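Local coordinates for Low molecular weight phosphotyrosine protein phosphatase 1 (Drosophila melanogaster, PDB 7CUY) that probably removes phosphate from phosphotyrosine in proteins, and from small aryl and acyl phosphates, as a low molecular weight protein tyrosine phosphatase, at residues R120-P125 with E135-Q140; E20-D25 with S57-H62; R15-E20 with C66-R71; E106-G111 with K150-K155. All coordinates share one frame; numbering follows the deposited sequence.

Contact 1 (R120-P125 with E135-Q140); sequences RIIEDP and ETAYQQ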
loop_
_atom_site.group_PDB
_atom_site.type_symbol
_atom_site.label_atom_id
_atom_site.label_comp_id
_atom_site.label_asym_id
_atom_site.label_seq_id
_atom_site.Cartn_x
_atom_site.Cartn_y
_atom_site.Cartn_z
ATOM N N ARG A 120 -13.230 -4.926 2.954
ATOM C CA ARG A 120 -12.397 -4.406 1.879
ATOM C C ARG A 120 -11.745 -3.073 2.217
ATOM O O ARG A 120 -10.734 -2.731 1.600
ATOM C CB ARG A 120 -13.206 -4.274 0.601
ATOM C CG ARG A 120 -14.132 -3.090 0.555
ATOM C CD ARG A 120 -14.989 -3.244 -0.654
ATOM N NE ARG A 120 -15.922 -2.149 -0.850
ATOM C CZ ARG A 120 -15.958 -1.411 -1.952
ATOM N NH1 ARG A 120 -15.100 -1.660 -2.937
ATOM N NH2 ARG A 120 -16.855 -0.436 -2.074
ATOM N N ILE A 121 -12.285 -2.330 3.178
ATOM C CA ILE A 121 -11.684 -1.069 3.598
ATOM C C ILE A 121 -10.541 -1.374 4.558
ATOM O O ILE A 121 -10.716 -2.089 5.553
ATOM C CB ILE A 121 -12.726 -0.146 4.247
ATOM C CG1 ILE A 121 -13.887 0.108 3.283
ATOM C CG2 ILE A 121 -12.095 1.174 4.692
ATOM C CD1 ILE A 121 -13.564 1.021 2.132
ATOM N N ILE A 122 -9.354 -0.872 4.244
ATOM C CA ILE A 122 -8.239 -0.961 5.178
ATOM C C ILE A 122 -8.231 0.340 5.970
ATOM O O ILE A 122 -7.837 1.399 5.468
ATOM C CB ILE A 122 -6.910 -1.239 4.475
ATOM C CG1 ILE A 122 -6.957 -2.655 3.857
ATOM C CG2 ILE A 122 -5.793 -1.119 5.476
ATOM C CD1 ILE A 122 -6.047 -2.875 2.632
ATOM N N GLU A 123 -8.680 0.250 7.220
ATOM C CA GLU A 123 -8.942 1.424 8.043
ATOM C C GLU A 123 -7.660 1.999 8.621
ATOM O O GLU A 123 -6.746 1.268 9.006
ATOM C CB GLU A 123 -9.882 1.071 9.197
ATOM C CG GLU A 123 -11.164 0.387 8.785
ATOM C CD GLU A 123 -12.235 1.393 8.453
ATOM O OE1 GLU A 123 -11.885 2.596 8.370
ATOM O OE2 GLU A 123 -13.414 0.987 8.274
ATOM N N ASP A 124 -7.617 3.311 8.694
ATOM C CA ASP A 124 -6.580 4.094 9.343
ATOM C C ASP A 124 -6.448 3.672 10.807
ATOM O O ASP A 124 -7.368 3.916 11.595
ATOM C CB ASP A 124 -6.965 5.567 9.214
ATOM C CG ASP A 124 -5.879 6.511 9.684
ATOM O OD1 ASP A 124 -4.892 6.049 10.304
ATOM O OD2 ASP A 124 -6.045 7.721 9.434
ATOM N N PRO A 125 -5.352 3.041 11.220
ATOM C CA PRO A 125 -5.207 2.636 12.628
ATOM C C PRO A 125 -4.533 3.651 13.541
ATOM O O PRO A 125 -4.340 3.341 14.718
ATOM C CB PRO A 125 -4.325 1.396 12.508
ATOM C CG PRO A 125 -3.395 1.758 11.397
ATOM C CD PRO A 125 -4.211 2.573 10.409
ATOM N N GLU A 135 -2.235 -4.816 12.911
ATOM C CA GLU A 135 -2.294 -6.243 12.639
ATOM C C GLU A 135 -3.424 -6.566 11.671
ATOM O O GLU A 135 -3.255 -7.406 10.778
ATOM C CB GLU A 135 -2.441 -7.008 13.955
ATOM C CG GLU A 135 -2.903 -8.455 13.820
ATOM C CD GLU A 135 -1.827 -9.375 13.244
ATOM O OE1 GLU A 135 -0.639 -8.951 13.184
ATOM O OE2 GLU A 135 -2.179 -10.518 12.857
ATOM N N THR A 136 -4.582 -5.899 11.796
ATOM C CA THR A 136 -5.661 -6.270 10.881
ATOM C C THR A 136 -5.379 -5.746 9.476
ATOM O O THR A 136 -5.641 -6.443 8.489
ATOM C CB THR A 136 -7.043 -5.817 11.395
ATOM O OG1 THR A 136 -7.497 -4.644 10.708
ATOM C CG2 THR A 136 -7.016 -5.550 12.859
ATOM N N ALA A 137 -4.802 -4.544 9.369
ATOM C CA ALA A 137 -4.307 -4.069 8.081
ATOM C C ALA A 137 -3.314 -5.058 7.470
ATOM O O ALA A 137 -3.357 -5.346 6.266
ATOM C CB ALA A 137 -3.658 -2.695 8.250
ATOM N N TYR A 138 -2.389 -5.570 8.283
ATOM C CA TYR A 138 -1.444 -6.560 7.783
ATOM C C TYR A 138 -2.177 -7.791 7.245
ATOM O O TYR A 138 -1.925 -8.236 6.118
ATOM C CB TYR A 138 -0.446 -6.939 8.885
ATOM C CG TYR A 138 0.440 -8.099 8.486
ATOM C CD1 TYR A 138 1.635 -7.877 7.836
ATOM C CD2 TYR A 138 0.063 -9.418 8.745
ATOM C CE1 TYR A 138 2.443 -8.920 7.447
ATOM C CE2 TYR A 138 0.865 -10.474 8.356
ATOM C CZ TYR A 138 2.056 -10.219 7.708
ATOM O OH TYR A 138 2.876 -11.260 7.313
ATOM N N GLN A 139 -3.102 -8.349 8.032
ATOM C CA GLN A 139 -3.860 -9.507 7.568
ATOM C C GLN A 139 -4.568 -9.213 6.250
ATOM O O GLN A 139 -4.579 -10.052 5.340
ATOM C CB GLN A 139 -4.869 -9.949 8.633
ATOM C CG GLN A 139 -4.241 -10.606 9.852
ATOM C CD GLN A 139 -5.080 -11.756 10.426
ATOM O OE1 GLN A 139 -6.215 -12.027 9.985
ATOM N NE2 GLN A 139 -4.502 -12.466 11.393
ATOM N N GLN A 140 -5.158 -8.022 6.123
ATOM C CA GLN A 140 -5.855 -7.665 4.891
ATOM C C GLN A 140 -4.893 -7.585 3.715
ATOM O O GLN A 140 -5.171 -8.115 2.633
ATOM C CB GLN A 140 -6.591 -6.336 5.070
ATOM C CG GLN A 140 -7.778 -6.416 6.013
ATOM C CD GLN A 140 -8.314 -5.041 6.389
ATOM O OE1 GLN A 140 -7.667 -4.292 7.121
ATOM N NE2 GLN A 140 -9.502 -4.713 5.903
HETATM O O HOH W 1 -8.624 -2.261 8.614
#
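The loop that carries Asp124, the probable proton donor of the active site, is tied to helix 132-153 by Ile121 and Ile122 meeting Ala137 and Gln140. The polar tie is the side-chain amide of Gln140: its NE2 donates to the backbone Ile121 O at 2.9 Å, with an N-H...O angle of 150°. The donor stands above the carbonyl plane, 50° out of it. The same NE2 also binds the backbone oxygen of Asn119, so one amide nitrogen holds two carbonyls of the loop. At the other end of the amide, Gln140 OE1 accepts a hydrogen from a water at 2.7 Å, and the water in turn accepts from Glu123 N at 2.9 Å, bridging helix and loop a second time.

Ile122 supplies the apolar half. Its two branches divide the work: CG2, anti to the backbone N, rests on Ala137 CB at 3.8 Å, while CG1 lies 3.7 Å from Gln140 CD as the two side chains slide past each other in opposite directions. With an alanine here instead of Gln140, the carbonyls of Ile121 and Asn119 would probably lose their shared donor, the water its hold on the amide, and Ile122 the cover on its flank. Ile122 O receives NH1 of Arg15, an active-site residue by similarity. Bracing of this kind, between the C-terminal helix and the loop of the probable general acid, beside the arginine expected to hold the phosphate, is consistent with the catalytic site of a low molecular weight tyrosine phosphatase.

Contact 2 (E20-D25 with S57-H62); sequences EVVMVD and STLQKH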
loop_
_atom_site.group_PDB
_atom_site.type_symbol
_atom_site.label_atom_id
_atom_site.label_comp_id
_atom_site.label_asym_id
_atom_site.label_seq_id
_atom_site.Cartn_x
_atom_site.Cartn_y
_atom_site.Cartn_z
ATOM N N GLU A 20 3.296 -2.094 1.203
ATOM C CA GLU A 20 4.497 -2.179 0.386
ATOM C C GLU A 20 5.360 -3.362 0.799
ATOM O O GLU A 20 5.839 -4.118 -0.050
ATOM C CB GLU A 20 5.299 -0.887 0.483
ATOM C CG GLU A 20 6.621 -0.986 -0.267
ATOM C CD GLU A 20 7.559 0.138 0.064
ATOM O OE1 GLU A 20 7.208 0.984 0.920
ATOM O OE2 GLU A 20 8.630 0.191 -0.553
ATOM N N VAL A 21 5.574 -3.540 2.101
ATOM C CA VAL A 21 6.438 -4.631 2.547
ATOM C C VAL A 21 5.775 -5.986 2.282
ATOM O O VAL A 21 6.438 -6.961 1.874
ATOM C CB VAL A 21 6.798 -4.445 4.032
ATOM C CG1 VAL A 21 7.425 -5.711 4.575
ATOM C CG2 VAL A 21 7.756 -3.276 4.211
ATOM N N VAL A 22 4.462 -6.077 2.506
ATOM C CA VAL A 22 3.774 -7.337 2.261
ATOM C C VAL A 22 3.800 -7.672 0.775
ATOM O O VAL A 22 3.977 -8.835 0.394
ATOM C CB VAL A 22 2.339 -7.282 2.826
ATOM C CG1 VAL A 22 1.513 -8.442 2.323
ATOM C CG2 VAL A 22 2.362 -7.285 4.351
ATOM N N MET A 23 3.656 -6.662 -0.095
ATOM C CA MET A 23 3.658 -6.949 -1.530
ATOM C C MET A 23 5.018 -7.483 -1.969
ATOM O O MET A 23 5.094 -8.452 -2.739
ATOM C CB MET A 23 3.273 -5.701 -2.326
ATOM C CG MET A 23 3.081 -5.907 -3.838
ATOM S SD MET A 23 1.489 -6.684 -4.289
ATOM C CE MET A 23 2.028 -8.328 -4.571
ATOM N N VAL A 24 6.101 -6.889 -1.463
ATOM C CA VAL A 24 7.434 -7.362 -1.818
ATOM C C VAL A 24 7.637 -8.789 -1.319
ATOM O O VAL A 24 8.126 -9.650 -2.051
ATOM C CB VAL A 24 8.511 -6.402 -1.282
ATOM C CG1 VAL A 24 9.885 -7.035 -1.366
ATOM C CG2 VAL A 24 8.494 -5.138 -2.100
ATOM N N ASP A 25 7.233 -9.060 -0.076
ATOM C CA ASP A 25 7.292 -10.414 0.460
ATOM C C ASP A 25 6.427 -11.370 -0.347
ATOM O O ASP A 25 6.808 -12.523 -0.590
ATOM C CB ASP A 25 6.848 -10.405 1.918
ATOM C CG ASP A 25 6.971 -11.768 2.572
ATOM O OD1 ASP A 25 8.015 -12.434 2.361
ATOM O OD2 ASP A 25 6.024 -12.165 3.296
ATOM N N SER A 57 6.776 -2.666 14.293
ATOM C CA SER A 57 6.715 -3.806 15.194
ATOM C C SER A 57 5.787 -4.883 14.663
ATOM O O SER A 57 6.061 -6.081 14.831
ATOM C CB SER A 57 6.289 -3.349 16.584
ATOM O OG SER A 57 7.268 -2.450 17.094
ATOM N N THR A 58 4.684 -4.486 14.010
ATOM C CA THR A 58 3.787 -5.484 13.433
ATOM C C THR A 58 4.497 -6.313 12.370
ATOM O O THR A 58 4.329 -7.536 12.313
ATOM C CB THR A 58 2.550 -4.817 12.829
ATOM O OG1 THR A 58 1.777 -4.217 13.870
ATOM C CG2 THR A 58 1.710 -5.840 12.109
ATOM N N LEU A 59 5.282 -5.664 11.506
ATOM C CA LEU A 59 5.991 -6.414 10.473
ATOM C C LEU A 59 7.024 -7.360 11.096
ATOM O O LEU A 59 7.096 -8.536 10.720
ATOM C CB LEU A 59 6.644 -5.449 9.477
ATOM C CG LEU A 59 5.632 -4.698 8.603
ATOM C CD1 LEU A 59 6.265 -3.517 7.819
ATOM C CD2 LEU A 59 4.912 -5.676 7.659
ATOM N N GLN A 60 7.807 -6.860 12.069
ATOM C CA GLN A 60 8.731 -7.694 12.842
ATOM C C GLN A 60 8.051 -8.937 13.398
ATOM O O GLN A 60 8.573 -10.048 13.279
ATOM C CB GLN A 60 9.323 -6.892 13.995
ATOM C CG GLN A 60 10.277 -5.800 13.603
ATOM C CD GLN A 60 11.219 -5.456 14.736
ATOM O OE1 GLN A 60 10.777 -5.182 15.855
ATOM N NE2 GLN A 60 12.525 -5.471 14.458
ATOM N N LYS A 61 6.886 -8.761 14.029
ATOM C CA LYS A 61 6.117 -9.895 14.531
ATOM C C LYS A 61 5.983 -10.983 13.479
ATOM O O LYS A 61 5.937 -12.175 13.812
ATOM C CB LYS A 61 4.736 -9.419 14.983
ATOM C CG LYS A 61 3.770 -10.510 15.402
ATOM C CD LYS A 61 2.320 -10.001 15.354
ATOM C CE LYS A 61 1.350 -10.892 16.147
ATOM N NZ LYS A 61 1.551 -10.807 17.627
ATOM N N HIS A 62 5.944 -10.597 12.204
ATOM C CA HIS A 62 5.793 -11.543 11.112
ATOM C C HIS A 62 7.080 -11.720 10.331
ATOM O O HIS A 62 7.049 -12.182 9.188
ATOM C CB HIS A 62 4.655 -11.104 10.192
ATOM C CG HIS A 62 3.328 -11.056 10.877
ATOM N ND1 HIS A 62 2.483 -12.143 10.932
ATOM C CD2 HIS A 62 2.698 -10.056 11.534
ATOM C CE1 HIS A 62 1.390 -11.817 11.598
ATOM N NE2 HIS A 62 1.498 -10.557 11.978
#
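Van der Waals packing between Val21 and Leu59 makes up most of this contact, with Val22 at its margin. Val21 and Leu59 reach toward each other tip to tip across the gap between helices 15-29 and 53-61, where their CA atoms are 8.1 Å apart. Leu59 presents a two-pronged end. Its CD1 lies 3.9 Å from Val21 CG2 and equally near the branch carbon CB, while Leu59 CD2 sits 4.0 Å from Val21 CG1. With Leu59 CG anti to its own carbonyl carbon (chi1 -69°), the isobutyl group projects from helix 53-61 so that each methyl finds a methyl of the valine. Val22, one residue on, adds a looser touch: its CG2 is 4.5 Å from Leu59 CD2.

This is helix-to-helix packing in the low molecular weight phosphatase fold, outside the catalytic pocket: the side chain of Val22 is about 10 Å from that of Arg15, and that of Leu59 about 12 Å from that of the probable nucleophile Cys9. Leu64 also packs on Val21, and Cys66 on Leu59, so the chain following helix 53-61 helps to enclose the apolar cluster.

Polar interactions lie around this core and do not join the two segments directly. His62 N bonds to Leu59 O at 2.8 Å, and the His62 ring carries Thr58 O at its edge, in plane. Toward helix 132-153, His62 NE2 pairs with Glu135 OE1 and the imidazole stacks on Tyr138, whose ring also packs against Val22.

Contact 3 (R15-E20 with C66-R71); sequences RSPIAE and CTHIVR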
loop_
_atom_site.group_PDB
_atom_site.type_symbol
_atom_site.label_atom_id
_atom_site.label_comp_id
_atom_site.label_asym_id
_atom_site.label_seq_id
_atom_site.Cartn_x
_atom_site.Cartn_y
_atom_site.Cartn_z
ATOM N N ARG A 15 -0.446 2.427 7.024
ATOM C CA ARG A 15 -1.020 1.398 6.163
ATOM C C ARG A 15 -0.133 1.055 4.968
ATOM O O ARG A 15 0.253 -0.101 4.796
ATOM C CB ARG A 15 -2.412 1.833 5.692
ATOM C CG ARG A 15 -3.455 1.743 6.786
ATOM C CD ARG A 15 -4.748 2.390 6.350
ATOM N NE ARG A 15 -4.634 3.841 6.224
ATOM C CZ ARG A 15 -5.595 4.627 5.750
ATOM N NH1 ARG A 15 -6.750 4.102 5.341
ATOM N NH2 ARG A 15 -5.391 5.938 5.676
ATOM N N SER A 16 0.190 2.035 4.128
ATOM C CA SER A 16 0.888 1.693 2.888
ATOM C C SER A 16 2.312 1.147 3.074
ATOM O O SER A 16 2.779 0.409 2.197
ATOM C CB SER A 16 0.911 2.904 1.934
ATOM O OG SER A 16 1.380 4.091 2.542
ATOM N N PRO A 17 3.055 1.473 4.143
ATOM C CA PRO A 17 4.351 0.800 4.314
ATOM C C PRO A 17 4.191 -0.679 4.588
ATOM O O PRO A 17 5.014 -1.471 4.124
ATOM C CB PRO A 17 4.990 1.532 5.506
ATOM C CG PRO A 17 4.298 2.809 5.598
ATOM C CD PRO A 17 2.889 2.546 5.143
ATOM N N ILE A 18 3.153 -1.068 5.327
ATOM C CA ILE A 18 2.841 -2.483 5.492
ATOM C C ILE A 18 2.504 -3.096 4.140
ATOM O O ILE A 18 3.050 -4.133 3.757
ATOM C CB ILE A 18 1.689 -2.659 6.505
ATOM C CG1 ILE A 18 2.158 -2.368 7.935
ATOM C CG2 ILE A 18 1.050 -4.042 6.400
ATOM C CD1 ILE A 18 0.989 -2.257 8.949
ATOM N N ALA A 19 1.603 -2.444 3.388
ATOM C CA ALA A 19 1.197 -2.964 2.086
ATOM C C ALA A 19 2.386 -3.060 1.138
ATOM O O ALA A 19 2.496 -4.012 0.354
ATOM C CB ALA A 19 0.086 -2.084 1.488
ATOM N N GLU A 20 3.296 -2.094 1.203
ATOM C CA GLU A 20 4.497 -2.179 0.386
ATOM C C GLU A 20 5.360 -3.362 0.799
ATOM O O GLU A 20 5.839 -4.118 -0.050
ATOM C CB GLU A 20 5.299 -0.887 0.483
ATOM C CG GLU A 20 6.621 -0.986 -0.267
ATOM C CD GLU A 20 7.559 0.138 0.064
ATOM O OE1 GLU A 20 7.208 0.984 0.920
ATOM O OE2 GLU A 20 8.630 0.191 -0.553
ATOM N N CYS A 66 11.100 -3.040 7.791
ATOM C CA CYS A 66 10.611 -1.823 7.158
ATOM C C CYS A 66 11.645 -0.726 7.351
ATOM O O CYS A 66 11.805 -0.202 8.459
ATOM C CB CYS A 66 9.265 -1.400 7.738
ATOM S SG CYS A 66 8.596 0.040 6.918
ATOM N N THR A 67 12.318 -0.357 6.270
ATOM C CA THR A 67 13.334 0.686 6.291
ATOM C C THR A 67 12.926 1.851 5.399
ATOM O O THR A 67 13.765 2.566 4.854
ATOM C CB THR A 67 14.677 0.116 5.854
ATOM O OG1 THR A 67 14.587 -0.264 4.477
ATOM C CG2 THR A 67 14.996 -1.111 6.680
ATOM N N HIS A 68 11.630 2.036 5.235
ATOM C CA HIS A 68 11.126 2.990 4.272
ATOM C C HIS A 68 11.143 4.395 4.874
ATOM O O HIS A 68 10.992 4.582 6.086
ATOM C CB HIS A 68 9.732 2.520 3.825
ATOM C CG HIS A 68 8.772 3.613 3.497
ATOM N ND1 HIS A 68 8.673 4.166 2.234
ATOM C CD2 HIS A 68 7.834 4.231 4.258
ATOM C CE1 HIS A 68 7.727 5.091 2.239
ATOM N NE2 HIS A 68 7.206 5.151 3.456
ATOM N N ILE A 69 11.386 5.385 4.020
ATOM C CA ILE A 69 11.330 6.794 4.395
ATOM C C ILE A 69 10.115 7.419 3.723
ATOM O O ILE A 69 9.947 7.292 2.504
ATOM C CB ILE A 69 12.603 7.552 3.983
ATOM C CG1 ILE A 69 13.858 6.875 4.541
ATOM C CG2 ILE A 69 12.529 8.994 4.476
ATOM C CD1 ILE A 69 15.104 7.726 4.409
ATOM N N VAL A 70 9.300 8.129 4.507
ATOM C CA VAL A 70 8.064 8.721 4.000
ATOM C C VAL A 70 8.363 9.758 2.928
ATOM O O VAL A 70 9.088 10.732 3.160
ATOM C CB VAL A 70 7.257 9.353 5.141
ATOM C CG1 VAL A 70 6.051 10.103 4.580
ATOM C CG2 VAL A 70 6.823 8.292 6.144
ATOM N N ARG A 71 7.766 9.578 1.757
ATOM C CA ARG A 71 7.732 10.616 0.745
ATOM C C ARG A 71 6.289 10.850 0.329
ATOM O O ARG A 71 5.402 10.005 0.543
ATOM C CB ARG A 71 8.591 10.258 -0.483
ATOM C CG ARG A 71 7.861 9.432 -1.538
ATOM C CD ARG A 71 8.695 9.257 -2.800
ATOM N NE ARG A 71 8.166 8.221 -3.690
ATOM C CZ ARG A 71 7.249 8.431 -4.636
ATOM N NH1 ARG A 71 6.740 9.646 -4.834
ATOM N NH2 ARG A 71 6.835 7.415 -5.388
#
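Pro17 and His68 bury the most surface here, and Glu20 adds a third side chain one turn along the helix. The pyrrolidine ring of Pro17 meets the imidazole obliquely: Pro17 CG is 4.0 Å from His68 CD2, and Pro17 CB touches both that carbon and, at 4.2 Å, Cys66 SG. Glu20 comes to another part of the ring, its OE1 3.7 Å from His68 ND1, with carboxylate and imidazole planes 85° apart. This is a contact of packing and perhaps electrostatics, since Glu20 OE1 has its hydrogen-bond partner in Ser39 OG. Glu20 gets there because its CG is anti to the backbone N (chi1 175°) and the chain runs extended from the helix.

The bond between His68 NE2 and Asn12 OD1 helps to set the rotation of the imidazole, while Val70 N lies 3.7 Å above one ring face. Replacing His68 by an alanine is likely to uncover Pro17 and leave Asn12 of the P-loop without this mate. The contact thus lays the loop between helices 53-61 and 77-80 against the first turns of helix 15-29, beside strand 35-41, whose Ser39 touches both His68 and Ser16.

Contact 4 (E106-G111 with K150-K155); sequences ELLMLG and KERLQK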
loop_
_atom_site.group_PDB
_atom_site.type_symbol
_atom_site.label_atom_id
_atom_site.label_comp_id
_atom_site.label_asym_id
_atom_site.label_seq_id
_atom_site.Cartn_x
_atom_site.Cartn_y
_atom_site.Cartn_z
ATOM N N GLU A 106 -3.099 2.768 -13.428
ATOM C CA GLU A 106 -4.412 2.252 -13.073
ATOM C C GLU A 106 -4.650 2.492 -11.581
ATOM O O GLU A 106 -3.856 2.045 -10.745
ATOM C CB GLU A 106 -4.499 0.760 -13.422
ATOM C CG GLU A 106 -5.926 0.233 -13.497
ATOM C CD GLU A 106 -6.021 -1.273 -13.781
ATOM O OE1 GLU A 106 -7.011 -1.898 -13.325
ATOM O OE2 GLU A 106 -5.136 -1.820 -14.471
ATOM N N LEU A 107 -5.746 3.172 -11.238
ATOM C CA LEU A 107 -6.046 3.491 -9.842
ATOM C C LEU A 107 -6.962 2.423 -9.256
ATOM O O LEU A 107 -8.104 2.255 -9.708
ATOM C CB LEU A 107 -6.710 4.860 -9.703
ATOM C CG LEU A 107 -6.104 6.026 -10.473
ATOM C CD1 LEU A 107 -6.790 7.338 -10.060
ATOM C CD2 LEU A 107 -4.595 6.097 -10.279
ATOM N N LEU A 108 -6.483 1.721 -8.243
ATOM C CA LEU A 108 -7.231 0.622 -7.662
ATOM C C LEU A 108 -7.279 0.802 -6.157
ATOM O O LEU A 108 -6.442 1.474 -5.564
ATOM C CB LEU A 108 -6.595 -0.741 -8.026
ATOM C CG LEU A 108 -6.436 -0.950 -9.541
ATOM C CD1 LEU A 108 -5.515 -2.111 -9.823
ATOM C CD2 LEU A 108 -7.806 -1.128 -10.235
ATOM N N MET A 109 -8.268 0.197 -5.534
ATOM C CA MET A 109 -8.296 0.127 -4.087
ATOM C C MET A 109 -7.851 -1.274 -3.686
ATOM O O MET A 109 -8.374 -2.263 -4.212
ATOM C CB MET A 109 -9.692 0.451 -3.551
ATOM C CG MET A 109 -9.641 0.755 -2.084
ATOM S SD MET A 109 -11.223 1.212 -1.393
ATOM C CE MET A 109 -12.034 -0.391 -1.388
ATOM N N LEU A 110 -6.848 -1.357 -2.799
ATOM C CA LEU A 110 -6.188 -2.645 -2.567
ATOM C C LEU A 110 -7.187 -3.714 -2.114
ATOM O O LEU A 110 -7.124 -4.865 -2.564
ATOM C CB LEU A 110 -5.056 -2.484 -1.547
ATOM C CG LEU A 110 -4.278 -3.776 -1.231
ATOM C CD1 LEU A 110 -3.786 -4.426 -2.491
ATOM C CD2 LEU A 110 -3.106 -3.511 -0.300
ATOM N N GLY A 111 -8.142 -3.344 -1.260
ATOM C CA GLY A 111 -9.051 -4.335 -0.719
ATOM C C GLY A 111 -10.096 -4.845 -1.698
ATOM O O GLY A 111 -10.842 -5.760 -1.345
ATOM N N LYS A 150 -1.835 -12.743 -8.095
ATOM C CA LYS A 150 -2.249 -13.914 -8.863
ATOM C C LYS A 150 -3.089 -13.518 -10.074
ATOM O O LYS A 150 -2.838 -13.989 -11.192
ATOM C CB LYS A 150 -2.994 -14.894 -7.957
ATOM C CG LYS A 150 -2.071 -15.911 -7.303
ATOM C CD LYS A 150 -2.717 -16.567 -6.106
ATOM C CE LYS A 150 -2.167 -17.950 -5.881
ATOM N NZ LYS A 150 -0.753 -17.917 -5.489
ATOM N N GLU A 151 -4.084 -12.642 -9.884
ATOM C CA GLU A 151 -4.968 -12.277 -10.993
ATOM C C GLU A 151 -4.257 -11.405 -12.016
ATOM O O GLU A 151 -4.184 -11.749 -13.199
ATOM C CB GLU A 151 -6.198 -11.535 -10.484
ATOM C CG GLU A 151 -7.101 -12.346 -9.626
ATOM C CD GLU A 151 -8.162 -11.477 -9.000
ATOM O OE1 GLU A 151 -8.704 -10.601 -9.724
ATOM O OE2 GLU A 151 -8.419 -11.650 -7.787
ATOM N N ARG A 152 -3.765 -10.246 -11.588
ATOM C CA ARG A 152 -3.303 -9.243 -12.542
ATOM C C ARG A 152 -1.841 -9.392 -12.895
ATOM O O ARG A 152 -1.458 -9.129 -14.033
ATOM C CB ARG A 152 -3.516 -7.835 -11.997
ATOM C CG ARG A 152 -4.945 -7.533 -11.695
ATOM C CD ARG A 152 -5.779 -7.452 -12.977
ATOM N NE ARG A 152 -7.083 -6.885 -12.651
ATOM C CZ ARG A 152 -7.360 -5.584 -12.691
ATOM N NH1 ARG A 152 -6.437 -4.710 -13.077
ATOM N NH2 ARG A 152 -8.568 -5.166 -12.345
ATOM N N LEU A 153 -1.002 -9.763 -11.942
ATOM C CA LEU A 153 0.421 -9.793 -12.239
ATOM C C LEU A 153 0.846 -11.119 -12.860
ATOM O O LEU A 153 1.706 -11.137 -13.746
ATOM C CB LEU A 153 1.222 -9.511 -10.972
ATOM C CG LEU A 153 1.122 -8.106 -10.350
ATOM C CD1 LEU A 153 2.152 -7.933 -9.233
ATOM C CD2 LEU A 153 1.262 -6.985 -11.381
ATOM N N GLN A 154 0.252 -12.228 -12.419
ATOM C CA GLN A 154 0.566 -13.548 -12.949
ATOM C C GLN A 154 -0.471 -14.055 -13.934
ATOM O O GLN A 154 -0.255 -15.105 -14.552
ATOM C CB GLN A 154 0.697 -14.557 -11.814
ATOM C CG GLN A 154 1.825 -14.237 -10.888
ATOM C CD GLN A 154 2.131 -15.368 -9.954
ATOM O OE1 GLN A 154 1.610 -15.409 -8.840
ATOM N NE2 GLN A 154 2.978 -16.307 -10.397
ATOM N N LYS A 155 -1.578 -13.337 -14.089
ATOM C CA LYS A 155 -2.652 -13.712 -15.001
ATOM C C LYS A 155 -3.305 -15.008 -14.525
ATOM O O LYS A 155 -3.688 -15.839 -15.336
ATOM C CB LYS A 155 -2.121 -13.849 -16.434
ATOM C CG LYS A 155 -1.228 -12.686 -16.879
ATOM C CD LYS A 155 -2.072 -11.482 -17.245
ATOM C CE LYS A 155 -1.436 -10.171 -16.822
ATOM N NZ LYS A 155 -0.163 -9.860 -17.528
#
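A salt bridge between Arg152 and Glu106 joins the last turns of helix 132-153 to strand 106-109. Along the helix, Glu151 turns instead to Phe113. In Arg152, CG lies anti to the carbonyl carbon and the chain bends at chi2 (-68°), which brings the guanidinium over to the strand. There Arg152 NH1 gives a hydrogen to Glu106 OE1 at 2.9 Å, and with an N-H...O angle of 175° the bond is almost straight. The carboxylate oxygen is met on its syn side, from 22° out of the carboxylate plane, while it lies in the guanidinium plane at its edge. Glu106 OE2 stays farther from Arg152 NH1, at 3.5 Å, so the salt bridge rests on a single oxygen. Leu108 CD1 comes obliquely to the same NH1 at 4.3 Å, and Phe113 also touches the arginine.

Next in sequence, Leu153 packs onto Tyr83, Phe148 and Leu27, and its carbonyl oxygen accepts from Arg3 NH1. The backbones stay well apart, with the closest CA atoms, of Glu106 and Arg152, 11.6 Å distant, and long side chains span the gap. This surface salt bridge, with an aliphatic side chain beside it, links edge strand 106-109 to the helix end and probably adds only modest stability.

How the contacts relate
Contacts 2 and 3 lie closest, centres about 9 Å apart, sharing Glu20 and helix 15-29; contact 2 is nested inside the chain loop that contact 3 closes. Both close before contacts 1 and 4 begin. Contact 1 is nested within the loop closed by contact 4, about 17 Å away between centres, and both use helix 132-153. Contacts 1 and 3 meet through Arg15, which joins the P-loop side to the loop of the probable proton donor. Contact 4, at edge strand 106-109, lies across the chain's centre from contact 3, about 19 Å between centres. Contacts 1 and 3 thus carry two of the probable catalytic residues, whereas contact 4 joins sheet and helix away from the site.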